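Local coordinates for protein tapirin (Caldicellulosiruptor hydrothermalis, PDB 6N2C) that binds cellulose, probably through its beta-helical C-terminal domain, probably helping this extremely thermophilic bacterium adhere to plant biomass, and carries a zinc ion, at residues I180-F183 and T184-G187. Numbering follows the deposited sequence.
Sequences IFDF and TTYG
Phe183 and Tyr186, three residues apart round a tight turn, lay their rings together in an offset stack, centroids 4.2 Å apart and planes 22° from parallel. CE1 of Phe183 sits over the centre of the Tyr186 ring, whereas CE1 of Tyr186 falls toward the rim of the Phe183 ring. Both side chains turn CG anti to their own carbonyl carbon (chi1 -72° and -75°), which, with the bend of the backbone, helps bring the rings face to face. Beyond the stack, the Tyr186 hydroxyl donates to Ile180 O at 2.6 Å, in the carbonyl plane and on a lone pair; CG2 of Ile180 lies 3.7 Å from that OH.

The turn itself is tied by Asp182. Asp182 OD1 accepts from Thr184 N at 2.8 Å and Thr184 OG1 at 2.7 Å, on the anti and syn sides respectively but both from one face of the carboxylate. The first bond makes an Asx turn. The backbone O of Asp182 takes Thr185 N at 3.0 Å, above the carbonyl plane, closing a beta turn over Phe183 and Thr184, and lies at the Tyr186 ring edge. Thr185 OG1 lies 2.7 Å from Asp182 O, with Asn179 O also within its reach. A water donates to Phe183 O and Tyr186 O, linking the inside of the turn to the start of the strand.

The bend leads the chain from a 3-10 segment into strand 186-190 of the beta-helix, where Tyr186 packs on Tyr208 and Ile233, while Phe183 meets Pro462 and Ile466 in covering loops. A leucine in place of Tyr186 would probably leave Ile180 O without its hydroxyl donor and Phe183 without a stacking partner. Hydrogen bonds to both Ile180 O and Asp182 O, together with the stacked rings, probably leave the turn little freedom to flex.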
loop_
_atom_site.group_PDB
_atom_site.type_symbol
_atom_site.label_atom_id
_atom_site.label_comp_id
_atom_site.label_asym_id
_atom_site.label_seq_id
_atom_site.Cartn_x
_atom_site.Cartn_y
_atom_site.Cartn_z
ATOM N N ILE A 180 -3.001 -4.216 16.101
ATOM C CA ILE A 180 -3.113 -2.840 15.592
ATOM C C ILE A 180 -3.503 -1.844 16.708
ATOM O O ILE A 180 -3.127 -0.678 16.675
ATOM C CB ILE A 180 -3.982 -2.806 14.320
ATOM C CG1 ILE A 180 -3.115 -3.324 13.135
ATOM C CG2 ILE A 180 -4.464 -1.429 13.995
ATOM C CD1 ILE A 180 -3.955 -3.761 11.914
ATOM N N PHE A 181 -4.319 -2.335 17.672
ATOM C CA PHE A 181 -4.844 -1.475 18.728
ATOM C C PHE A 181 -4.024 -1.556 19.980
ATOM O O PHE A 181 -4.376 -0.887 20.958
ATOM C CB PHE A 181 -6.262 -1.901 19.059
ATOM C CG PHE A 181 -7.146 -1.899 17.855
ATOM C CD1 PHE A 181 -7.654 -0.742 17.341
ATOM C CD2 PHE A 181 -7.368 -3.094 17.156
ATOM C CE1 PHE A 181 -8.413 -0.771 16.194
ATOM C CE2 PHE A 181 -8.136 -3.120 16.037
ATOM C CZ PHE A 181 -8.656 -1.961 15.540
ATOM N N ASP A 182 -2.925 -2.291 19.946
ATOM C CA ASP A 182 -1.991 -2.391 21.057
ATOM C C ASP A 182 -0.696 -1.662 20.761
ATOM O O ASP A 182 0.223 -2.182 20.049
ATOM C CB ASP A 182 -1.746 -3.843 21.359
ATOM C CG ASP A 182 -0.840 -4.074 22.551
ATOM O OD1 ASP A 182 -0.113 -3.165 22.956
ATOM O OD2 ASP A 182 -0.805 -5.297 23.025
ATOM N N PHE A 183 -0.564 -0.470 21.382
ATOM C CA PHE A 183 0.620 0.344 21.075
ATOM C C PHE A 183 1.901 -0.100 21.701
ATOM O O PHE A 183 2.933 0.575 21.563
ATOM C CB PHE A 183 0.266 1.853 21.134
ATOM C CG PHE A 183 -0.571 2.271 19.996
ATOM C CD1 PHE A 183 0.043 2.683 18.812
ATOM C CD2 PHE A 183 -1.944 2.042 20.030
ATOM C CE1 PHE A 183 -0.740 2.921 17.705
ATOM C CE2 PHE A 183 -2.733 2.326 18.945
ATOM C CZ PHE A 183 -2.056 2.733 17.747
ATOM N N THR A 184 1.920 -1.253 22.406
ATOM C CA THR A 184 3.175 -1.835 22.787
ATOM C C THR A 184 3.789 -2.721 21.640
ATOM O O THR A 184 4.886 -3.353 21.850
ATOM C CB THR A 184 3.100 -2.744 24.045
ATOM O OG1 THR A 184 2.345 -3.911 23.746
ATOM C CG2 THR A 184 2.490 -1.955 25.208
ATOM N N THR A 185 3.113 -2.773 20.509
ATOM C CA THR A 185 3.574 -3.545 19.325
ATOM C C THR A 185 4.082 -2.654 18.186
ATOM O O THR A 185 4.218 -3.109 17.065
ATOM C CB THR A 185 2.472 -4.487 18.781
ATOM O OG1 THR A 185 1.421 -3.766 18.159
ATOM C CG2 THR A 185 1.909 -5.332 19.930
ATOM N N TYR A 186 4.290 -1.377 18.495
ATOM C CA TYR A 186 4.738 -0.392 17.487
ATOM C C TYR A 186 6.155 0.020 17.674
ATOM O O TYR A 186 6.563 0.459 18.767
ATOM C CB TYR A 186 3.798 0.851 17.438
ATOM C CG TYR A 186 2.459 0.618 16.756
ATOM C CD1 TYR A 186 1.492 -0.173 17.338
ATOM C CD2 TYR A 186 2.158 1.254 15.601
ATOM C CE1 TYR A 186 0.265 -0.392 16.738
ATOM C CE2 TYR A 186 0.910 1.125 15.021
ATOM C CZ TYR A 186 -0.029 0.289 15.587
ATOM O OH TYR A 186 -1.260 0.134 14.991
ATOM N N GLY A 187 6.949 -0.035 16.611
ATOM C CA GLY A 187 8.304 0.368 16.678
ATOM C C GLY A 187 8.529 1.846 16.396
ATOM O O GLY A 187 9.470 2.464 16.919
HETATM O O HOH W 1 5.706 0.054 21.230
#